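Local coordinates for five-membered-cyclitol-phosphate synthase (Streptomyces citricolor, PDB 6K96), which is a synthase of the myo-inositol-1-phosphate synthase family that binds nicotinamide-adenine-dinucleotide and a sodium ion, at residues H261-E273 and S283-N295. Numbering follows the deposited sequence.
Sequences HLKDHKVAMLNIE and SIDLKLKVQDSSN. With NA (sodium ion), chain H; NAD (nicotinamide-adenine-dinucleotide), chain G.
With CG of Asp264 trans to the backbone N (chi1 -176°) and OG of Ser293 turned back beside its own N (chi1 -73°), carboxylate and hydroxyl meet where a long antiparallel beta hairpin, strands 265-275 and 281-291, runs into helix 292-313. Aspartate suits the site because its two oxygens can serve several donors. OD1 takes the Ser293 hydroxyl at 2.5 Å from OG and a further bond from Asn219. OD2 accepts Ser293 N on its syn side and Gln291 NE2 on its anti side, each 2.9 Å away. The amide plane of Gln291 is nearly parallel to the carboxylate (4°), although its N-H reaches OD2 at a bent angle; together these bonds fix the carboxylate's rotation. Along the strands, paired backbone bonds from Lys266-Val290 to Ile272-Ile284 hold the ladder. Ala268, Leu270 and Ile272 join Leu286 and Ile284 on the face packed against helix 190-203, where Leu286 meets Val193 and Ile272 meets Leu197 and Leu201; CG of Leu270 rests 3.8 Å from CB of Leu286. The other face is more polar. There Lys289 bends its chain to set NZ over one face of the His265 ring, 3.3 Å above its plane but offset toward the rim. The two N-H groups of the Asn271 amide suit it to bridge two acids, ND2 reaching Asp285 OD1 at 2.6 Å from above the carboxylate plane and Glu273 OE2 on its anti side; Asp285 also forms a salt bridge with Lys287 of the third subunit. Residues 283-289 of strand 281-291 pair antiparallel with a strand of the second subunit. At the ligand end, Asp292 O accepts the nicotinamide N7N, while Ser293 OG, the donor to Asp264 OD1, also binds the sodium ion at 2.5 Å, alongside Asn15 OD1 and NAD atoms O2N and O7N.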
ATOM      1  N   HIS B 261       8.988   2.279 -18.388  1.00 27.90           N
ATOM      2  CA  HIS B 261       8.303   3.586 -18.136  1.00 28.02           C
ATOM      3  C   HIS B 261       8.640   4.149 -16.743  1.00 27.84           C
ATOM      4  O   HIS B 261       8.206   5.236 -16.495  1.00 28.09           O
ATOM      5  CB  HIS B 261       6.777   3.467 -18.337  1.00 28.17           C
ATOM      6  CG  HIS B 261       6.063   2.742 -17.236  1.00 27.61           C
ATOM      7  ND1 HIS B 261       5.542   1.480 -17.404  1.00 27.71           N
ATOM      8  CD2 HIS B 261       5.788   3.095 -15.956  1.00 27.06           C
ATOM      9  CE1 HIS B 261       5.004   1.075 -16.265  1.00 27.33           C
ATOM     10  NE2 HIS B 261       5.168   2.034 -15.353  1.00 26.80           N
ATOM     11  N   LEU B 262       9.315   3.428 -15.849  1.00 27.72           N
ATOM     12  CA  LEU B 262       9.919   4.028 -14.628  1.00 27.77           C
ATOM     13  C   LEU B 262      11.142   4.889 -14.953  1.00 28.10           C
ATOM     14  O   LEU B 262      11.453   5.734 -14.102  1.00 27.53           O
ATOM     15  CB  LEU B 262      10.316   2.975 -13.598  1.00 27.50           C
ATOM     16  CG  LEU B 262       9.149   2.280 -12.890  1.00 27.70           C
ATOM     17  CD1 LEU B 262       9.633   1.322 -11.789  1.00 27.57           C
ATOM     18  CD2 LEU B 262       8.220   3.269 -12.287  1.00 27.67           C
ATOM     19  N   LYS B 263      11.865   4.646 -16.053  1.00 29.05           N
ATOM     20  CA  LYS B 263      13.103   5.408 -16.384  1.00 29.47           C
ATOM     21  C   LYS B 263      14.044   5.433 -15.167  1.00 28.15           C
ATOM     22  O   LYS B 263      14.309   4.379 -14.584  1.00 27.22           O
ATOM     23  CB  LYS B 263      12.702   6.812 -16.870  1.00 31.11           C
ATOM     24  CG  LYS B 263      12.122   6.817 -18.280  1.00 33.46           C
ATOM     25  CD  LYS B 263      10.979   7.793 -18.544  1.00 35.44           C
ATOM     26  CE  LYS B 263      10.714   8.058 -20.023  1.00 37.41           C
ATOM     27  NZ  LYS B 263      11.790   8.887 -20.647  1.00 38.53           N
ATOM     28  N   ASP B 264      14.516   6.613 -14.759  1.00 27.77           N
ATOM     29  CA  ASP B 264      15.435   6.789 -13.596  1.00 26.95           C
ATOM     30  C   ASP B 264      14.698   6.720 -12.259  1.00 26.49           C
ATOM     31  O   ASP B 264      15.407   6.799 -11.267  1.00 25.87           O
ATOM     32  CB  ASP B 264      16.249   8.071 -13.662  1.00 26.89           C
ATOM     33  CG  ASP B 264      17.263   8.231 -12.551  1.00 26.81           C
ATOM     34  OD1 ASP B 264      18.295   7.469 -12.494  1.00 27.14           O
ATOM     35  OD2 ASP B 264      17.033   9.114 -11.719  1.00 27.02           O
ATOM     36  N   HIS B 265      13.399   6.443 -12.221  1.00 26.75           N
ATOM     37  CA  HIS B 265      12.689   6.185 -10.945  1.00 27.67           C
ATOM     38  C   HIS B 265      13.037   4.825 -10.379  1.00 27.76           C
ATOM     39  O   HIS B 265      13.196   3.920 -11.135  1.00 28.32           O
ATOM     40  CB  HIS B 265      11.169   6.219 -11.085  1.00 28.69           C
ATOM     41  CG  HIS B 265      10.620   7.589 -11.068  1.00 29.32           C
ATOM     42  ND1 HIS B 265       9.786   8.019 -12.053  1.00 30.40           N
ATOM     43  CD2 HIS B 265      10.808   8.620 -10.217  1.00 30.15           C
ATOM     44  CE1 HIS B 265       9.431   9.282 -11.816  1.00 31.51           C
ATOM     45  NE2 HIS B 265      10.067   9.694 -10.693  1.00 31.31           N
ATOM     46  N   LYS B 266      13.079   4.674  -9.070  1.00 28.02           N
ATOM     47  CA  LYS B 266      13.253   3.336  -8.478  1.00 28.31           C
ATOM     48  C   LYS B 266      12.108   3.157  -7.473  1.00 27.56           C
ATOM     49  O   LYS B 266      11.897   4.066  -6.701  1.00 27.39           O
ATOM     50  CB  LYS B 266      14.649   3.197  -7.868  1.00 29.17           C
ATOM     51  CG  LYS B 266      14.752   2.148  -6.770  1.00 30.37           C
ATOM     52  CD  LYS B 266      16.169   1.716  -6.444  1.00 31.44           C
ATOM     53  CE  LYS B 266      16.600   0.593  -7.352  1.00 32.59           C
ATOM     54  NZ  LYS B 266      17.839  -0.023  -6.810  1.00 34.38           N
ATOM     55  N   VAL B 267      11.472   1.993  -7.452  1.00 26.89           N
ATOM     56  CA  VAL B 267      10.362   1.644  -6.545  1.00 26.96           C
ATOM     57  C   VAL B 267      10.831   0.505  -5.682  1.00 27.54           C
ATOM     58  O   VAL B 267      11.447  -0.338  -6.207  1.00 29.59           O
ATOM     59  CB  VAL B 267       9.102   1.239  -7.307  1.00 26.61           C
ATOM     60  CG1 VAL B 267       8.110   0.633  -6.344  1.00 26.81           C
ATOM     61  CG2 VAL B 267       8.494   2.409  -8.048  1.00 26.29           C
ATOM     62  N   ALA B 268      10.513   0.511  -4.403  1.00 27.78           N
ATOM     63  CA  ALA B 268      10.805  -0.536  -3.424  1.00 27.92           C
ATOM     64  C   ALA B 268       9.491  -0.952  -2.782  1.00 28.74           C
ATOM     65  O   ALA B 268       8.665  -0.153  -2.705  1.00 28.76           O
ATOM     66  CB  ALA B 268      11.706   0.034  -2.408  1.00 27.96           C
ATOM     67  N   MET B 269       9.271  -2.213  -2.499  1.00 30.03           N
ATOM     68  CA  MET B 269       8.037  -2.674  -1.850  1.00 31.51           C
ATOM     69  C   MET B 269       8.529  -3.560  -0.741  1.00 31.08           C
ATOM     70  O   MET B 269       9.463  -4.341  -1.010  1.00 31.74           O
ATOM     71  CB  MET B 269       7.112  -3.440  -2.792  1.00 33.45           C
ATOM     72  CG  MET B 269       5.997  -2.580  -3.303  1.00 36.40           C
ATOM     73  SD  MET B 269       5.905  -2.583  -5.116  1.00 41.90           S
ATOM     74  CE  MET B 269       5.952  -4.326  -5.497  1.00 40.51           C
ATOM     75  N   LEU B 270       8.067  -3.357   0.484  1.00 30.10           N
ATOM     76  CA  LEU B 270       8.555  -4.285   1.513  1.00 30.03           C
ATOM     77  C   LEU B 270       7.385  -4.753   2.363  1.00 29.44           C
ATOM     78  O   LEU B 270       6.283  -4.188   2.240  1.00 29.48           O
ATOM     79  CB  LEU B 270       9.784  -3.715   2.227  1.00 30.35           C
ATOM     80  CG  LEU B 270       9.591  -2.543   3.151  1.00 30.93           C
ATOM     81  CD1 LEU B 270       9.003  -3.061   4.459  1.00 31.35           C
ATOM     82  CD2 LEU B 270      10.914  -1.789   3.369  1.00 30.70           C
ATOM     83  N   ASN B 271       7.586  -5.945   2.903  1.00 28.95           N
ATOM     84  CA  ASN B 271       6.647  -6.659   3.791  1.00 28.25           C
ATOM     85  C   ASN B 271       7.444  -7.104   5.005  1.00 27.67           C
ATOM     86  O   ASN B 271       8.564  -7.606   4.807  1.00 27.27           O
ATOM     87  CB  ASN B 271       6.011  -7.887   3.147  1.00 28.19           C
ATOM     88  CG  ASN B 271       4.960  -8.472   4.058  1.00 28.34           C
ATOM     89  OD1 ASN B 271       5.146  -9.536   4.637  1.00 28.37           O
ATOM     90  ND2 ASN B 271       3.892  -7.722   4.275  1.00 27.86           N
ATOM     91  N   ILE B 272       6.907  -6.858   6.191  1.00 27.29           N
ATOM     92  CA  ILE B 272       7.451  -7.388   7.468  1.00 27.39           C
ATOM     93  C   ILE B 272       6.295  -7.983   8.230  1.00 27.77           C
ATOM     94  O   ILE B 272       5.290  -7.353   8.272  1.00 27.61           O
ATOM     95  CB  ILE B 272       8.177  -6.335   8.314  1.00 26.95           C
ATOM     96  CG1 ILE B 272       9.361  -5.721   7.574  1.00 26.34           C
ATOM     97  CG2 ILE B 272       8.548  -6.954   9.655  1.00 27.13           C
ATOM     98  CD1 ILE B 272       9.663  -4.346   8.031  1.00 26.31           C
ATOM     99  N   GLU B 273       6.475  -9.200   8.720  1.00 28.80           N
ATOM    100  CA  GLU B 273       5.443  -9.984   9.420  1.00 29.74           C
ATOM    101  C   GLU B 273       6.044 -10.322  10.760  1.00 29.39           C
ATOM    102  O   GLU B 273       6.818 -11.244  10.827  1.00 29.36           O
ATOM    103  CB  GLU B 273       5.059 -11.244   8.636  1.00 31.12           C
ATOM    104  CG  GLU B 273       4.331 -10.953   7.331  1.00 32.28           C
ATOM    105  CD  GLU B 273       2.979 -10.221   7.458  1.00 33.99           C
ATOM    106  OE1 GLU B 273       2.283 -10.327   8.533  1.00 33.93           O
ATOM    107  OE2 GLU B 273       2.610  -9.518   6.458  1.00 36.39           O
ATOM    108  N   SER B 283       1.781  -6.613  11.190  1.00 29.23           N
ATOM    109  CA  SER B 283       2.015  -6.582   9.718  1.00 29.09           C
ATOM    110  C   SER B 283       2.492  -5.196   9.244  1.00 28.64           C
ATOM    111  O   SER B 283       1.938  -4.242   9.748  1.00 28.98           O
ATOM    112  CB  SER B 283       0.773  -7.014   9.021  1.00 29.34           C
ATOM    113  OG  SER B 283       0.588  -8.392   9.285  1.00 29.82           O
ATOM    114  N   ILE B 284       3.504  -5.097   8.365  1.00 27.69           N
ATOM    115  CA  ILE B 284       3.924  -3.822   7.726  1.00 27.27           C
ATOM    116  C   ILE B 284       4.022  -4.028   6.211  1.00 27.30           C
ATOM    117  O   ILE B 284       4.639  -4.971   5.769  1.00 27.17           O
ATOM    118  CB  ILE B 284       5.220  -3.266   8.351  1.00 27.13           C
ATOM    119  CG1 ILE B 284       5.036  -3.069   9.864  1.00 27.54           C
ATOM    120  CG2 ILE B 284       5.685  -1.957   7.714  1.00 26.62           C
ATOM    121  CD1 ILE B 284       6.187  -2.357  10.535  1.00 27.29           C
ATOM    122  N   ASP B 285       3.399  -3.145   5.448  1.00 27.44           N
ATOM    123  CA  ASP B 285       3.472  -3.089   3.979  1.00 27.72           C
ATOM    124  C   ASP B 285       3.997  -1.698   3.685  1.00 27.46           C
ATOM    125  O   ASP B 285       3.492  -0.795   4.287  1.00 28.17           O
ATOM    126  CB  ASP B 285       2.104  -3.430   3.394  1.00 28.88           C
ATOM    127  CG  ASP B 285       1.833  -4.931   3.405  1.00 30.19           C
ATOM    128  OD1 ASP B 285       2.785  -5.719   2.996  1.00 31.31           O
ATOM    129  OD2 ASP B 285       0.724  -5.345   3.842  1.00 31.00           O
ATOM    130  N   LEU B 286       5.026  -1.536   2.872  1.00 26.83           N
ATOM    131  CA  LEU B 286       5.582  -0.198   2.579  1.00 26.59           C
ATOM    132  C   LEU B 286       5.851  -0.097   1.060  1.00 26.52           C
ATOM    133  O   LEU B 286       6.104  -1.106   0.458  1.00 26.50           O
ATOM    134  CB  LEU B 286       6.819   0.053   3.443  1.00 26.33           C
ATOM    135  CG  LEU B 286       7.528   1.369   3.169  1.00 26.47           C
ATOM    136  CD1 LEU B 286       8.259   1.867   4.418  1.00 26.82           C
ATOM    137  CD2 LEU B 286       8.518   1.292   2.036  1.00 26.49           C
ATOM    138  N   LYS B 287       5.595   1.073   0.447  1.00 26.44           N
ATOM    139  CA  LYS B 287       6.107   1.424  -0.891  1.00 25.77           C
ATOM    140  C   LYS B 287       7.019   2.641  -0.766  1.00 25.60           C
ATOM    141  O   LYS B 287       6.655   3.518  -0.013  1.00 25.87           O
ATOM    142  CB  LYS B 287       4.965   1.687  -1.850  1.00 25.82           C
ATOM    143  CG  LYS B 287       5.485   2.116  -3.203  1.00 25.70           C
ATOM    144  CD  LYS B 287       4.444   2.231  -4.235  1.00 26.18           C
ATOM    145  CE  LYS B 287       5.034   2.846  -5.493  1.00 26.40           C
ATOM    146  NZ  LYS B 287       3.968   3.319  -6.406  1.00 26.92           N
ATOM    147  N   LEU B 288       8.181   2.623  -1.429  1.00 25.18           N
ATOM    148  CA  LEU B 288       9.140   3.728  -1.534  1.00 25.14           C
ATOM    149  C   LEU B 288       9.240   4.090  -2.996  1.00 25.82           C
ATOM    150  O   LEU B 288       9.340   3.167  -3.783  1.00 25.54           O
ATOM    151  CB  LEU B 288      10.462   3.263  -0.967  1.00 24.93           C
ATOM    152  CG  LEU B 288      11.642   4.197  -1.183  1.00 24.83           C
ATOM    153  CD1 LEU B 288      11.338   5.587  -0.684  1.00 24.90           C
ATOM    154  CD2 LEU B 288      12.906   3.655  -0.516  1.00 24.86           C
ATOM    155  N   LYS B 289       9.020   5.355  -3.370  1.00 27.18           N
ATOM    156  CA  LYS B 289       9.361   5.817  -4.737  1.00 28.39           C
ATOM    157  C   LYS B 289      10.432   6.880  -4.584  1.00 28.68           C
ATOM    158  O   LYS B 289      10.227   7.674  -3.692  1.00 30.94           O
ATOM    159  CB  LYS B 289       8.136   6.294  -5.511  1.00 29.42           C
ATOM    160  CG  LYS B 289       8.340   6.338  -7.022  1.00 30.58           C
ATOM    161  CD  LYS B 289       7.084   6.618  -7.790  1.00 32.02           C
ATOM    162  CE  LYS B 289       7.026   5.910  -9.133  1.00 34.06           C
ATOM    163  NZ  LYS B 289       7.256   6.832 -10.286  1.00 35.75           N
ATOM    164  N   VAL B 290      11.517   6.862  -5.378  1.00 28.11           N
ATOM    165  CA  VAL B 290      12.564   7.918  -5.413  1.00 27.88           C
ATOM    166  C   VAL B 290      13.052   8.152  -6.842  1.00 28.28           C
ATOM    167  O   VAL B 290      12.820   7.285  -7.716  1.00 28.83           O
ATOM    168  CB  VAL B 290      13.717   7.506  -4.498  1.00 28.05           C
ATOM    169  CG1 VAL B 290      13.244   7.304  -3.081  1.00 28.19           C
ATOM    170  CG2 VAL B 290      14.434   6.264  -4.992  1.00 28.02           C
ATOM    171  N   GLN B 291      13.683   9.291  -7.098  1.00 28.88           N
ATOM    172  CA  GLN B 291      14.433   9.566  -8.364  1.00 29.54           C
ATOM    173  C   GLN B 291      15.821   8.970  -8.176  1.00 29.57           C
ATOM    174  O   GLN B 291      16.646   9.659  -7.588  1.00 28.16           O
ATOM    175  CB  GLN B 291      14.797  11.026  -8.638  1.00 29.76           C
ATOM    176  CG  GLN B 291      14.001  11.762  -9.675  1.00 30.35           C
ATOM    177  CD  GLN B 291      13.586  11.126 -10.981  1.00 30.47           C
ATOM    178  OE1 GLN B 291      12.558  11.537 -11.474  1.00 31.76           O
ATOM    179  NE2 GLN B 291      14.314  10.188 -11.565  1.00 29.35           N
ATOM    180  N   ASP B 292      16.040   7.724  -8.607  1.00 31.16           N
ATOM    181  CA  ASP B 292      17.247   6.919  -8.220  1.00 31.90           C
ATOM    182  C   ASP B 292      18.508   7.793  -8.340  1.00 31.54           C
ATOM    183  O   ASP B 292      19.273   7.859  -7.382  1.00 31.82           O
ATOM    184  CB  ASP B 292      17.323   5.608  -9.001  1.00 33.24           C
ATOM    185  CG  ASP B 292      18.316   4.615  -8.428  1.00 34.72           C
ATOM    186  OD1 ASP B 292      18.401   4.585  -7.202  1.00 35.68           O
ATOM    187  OD2 ASP B 292      19.065   3.937  -9.235  1.00 36.81           O
ATOM    188  N   SER B 293      18.682   8.548  -9.411  1.00 31.28           N
ATOM    189  CA  SER B 293      19.940   9.307  -9.625  1.00 31.86           C
ATOM    190  C   SER B 293      20.001  10.616  -8.812  1.00 33.33           C
ATOM    191  O   SER B 293      21.132  11.217  -8.739  1.00 36.85           O
ATOM    192  CB  SER B 293      20.141   9.560 -11.070  1.00 31.40           C
ATOM    193  OG  SER B 293      20.509   8.357 -11.714  1.00 30.15           O
ATOM    194  N   SER B 294      18.898  11.064  -8.215  1.00 32.69           N
ATOM    195  CA  SER B 294      18.923  12.113  -7.161  1.00 32.90           C
ATOM    196  C   SER B 294      19.506  11.463  -5.914  1.00 33.26           C
ATOM    197  O   SER B 294      20.220  12.161  -5.175  1.00 35.31           O
ATOM    198  CB  SER B 294      17.543  12.748  -6.886  1.00 32.27           C
ATOM    199  OG  SER B 294      17.156  13.662  -7.927  1.00 31.48           O
ATOM    200  N   ASN B 295      19.250  10.170  -5.700  1.00 32.60           N
ATOM    201  CA  ASN B 295      19.782   9.461  -4.515  1.00 32.23           C
ATOM    202  C   ASN B 295      21.291   9.396  -4.661  1.00 32.05           C
ATOM    203  O   ASN B 295      21.926   9.232  -3.651  1.00 32.43           O
ATOM    204  CB  ASN B 295      19.213   8.058  -4.338  1.00 32.71           C
ATOM    205  CG  ASN B 295      18.137   7.913  -3.284  1.00 33.22           C
ATOM    206  OD1 ASN B 295      17.835   8.846  -2.558  1.00 33.83           O
ATOM    207  ND2 ASN B 295      17.558   6.723  -3.190  1.00 33.61           N
TER
HETATM  208 NA    NA H 401      21.938   6.350 -11.124  1.00 27.09          NA
HETATM  209  PA  NAD G 400      24.706   5.308 -16.038  1.00 29.78           P
HETATM  210  O1A NAD G 400      24.553   3.963 -16.634  1.00 29.76           O
HETATM  211  O2A NAD G 400      23.555   6.251 -16.257  1.00 30.34           O
HETATM  212  O5B NAD G 400      26.072   6.027 -16.367  1.00 30.93           O
HETATM  213  C5B NAD G 400      27.099   5.160 -16.901  1.00 33.59           C
HETATM  214  C4B NAD G 400      27.889   5.916 -17.935  1.00 35.21           C
HETATM  215  O4B NAD G 400      29.236   5.369 -18.129  1.00 36.59           O
HETATM  216  C3B NAD G 400      27.238   5.890 -19.322  1.00 36.05           C
HETATM  217  O3B NAD G 400      27.315   7.197 -19.878  1.00 36.05           O
HETATM  218  C2B NAD G 400      28.154   4.937 -20.086  1.00 37.11           C
HETATM  219  O2B NAD G 400      27.874   5.184 -21.434  1.00 37.92           O
HETATM  220  C1B NAD G 400      29.498   5.411 -19.524  1.00 37.63           C
HETATM  221  N9A NAD G 400      30.665   4.589 -19.777  1.00 39.08           N
HETATM  222  C8A NAD G 400      30.629   3.227 -19.950  1.00 40.23           C
HETATM  223  N7A NAD G 400      31.822   2.691 -20.068  1.00 41.35           N
HETATM  224  C5A NAD G 400      32.706   3.756 -19.932  1.00 40.54           C
HETATM  225  C6A NAD G 400      34.115   3.812 -19.960  1.00 41.38           C
HETATM  226  N6A NAD G 400      34.874   2.733 -20.108  1.00 40.98           N
HETATM  227  N1A NAD G 400      34.705   5.021 -19.753  1.00 42.21           N
HETATM  228  C2A NAD G 400      33.901   6.090 -19.602  1.00 41.28           C
HETATM  229  N3A NAD G 400      32.572   6.150 -19.578  1.00 40.11           N
HETATM  230  C4A NAD G 400      32.011   4.937 -19.740  1.00 40.05           C
HETATM  231  O3  NAD G 400      24.889   5.108 -14.474  1.00 28.66           O
HETATM  232  PN  NAD G 400      24.427   6.056 -13.259  1.00 27.10           P
HETATM  233  O1N NAD G 400      24.968   7.409 -13.516  1.00 27.10           O
HETATM  234  O2N NAD G 400      22.968   5.749 -13.110  1.00 27.21           O
HETATM  235  O5D NAD G 400      25.259   5.395 -12.046  1.00 27.40           O
HETATM  236  C5D NAD G 400      26.742   5.395 -12.152  1.00 27.59           C
HETATM  237  C4D NAD G 400      27.314   4.448 -11.140  1.00 27.48           C
HETATM  238  O4D NAD G 400      27.028   4.876  -9.788  1.00 26.98           O
HETATM  239  C3D NAD G 400      26.758   3.023 -11.273  1.00 27.60           C
HETATM  240  O3D NAD G 400      27.818   2.131 -11.003  1.00 28.24           O
HETATM  241  C2D NAD G 400      25.801   2.921 -10.088  1.00 27.35           C
HETATM  242  O2D NAD G 400      25.619   1.634  -9.528  1.00 27.16           O
HETATM  243  C1D NAD G 400      26.543   3.751  -9.041  1.00 27.20           C
HETATM  244  N1N NAD G 400      25.608   4.114  -7.933  1.00 26.92           N
HETATM  245  C2N NAD G 400      24.338   4.700  -8.254  1.00 26.96           C
HETATM  246  C3N NAD G 400      23.360   4.881  -7.289  1.00 26.33           C
HETATM  247  C7N NAD G 400      22.059   5.545  -7.701  1.00 26.37           C
HETATM  248  O7N NAD G 400      21.946   6.015  -8.827  1.00 26.14           O
HETATM  249  N7N NAD G 400      21.066   5.583  -6.817  1.00 26.09           N
HETATM  250  C4N NAD G 400      23.643   4.435  -5.999  1.00 26.22           C
HETATM  251  C5N NAD G 400      24.931   4.036  -5.664  1.00 26.46           C
HETATM  252  C6N NAD G 400      25.869   3.800  -6.653  1.00 26.73           C
HETATM  253  O   HOH W   1       3.998  -5.207   0.949  1.00 21.81           O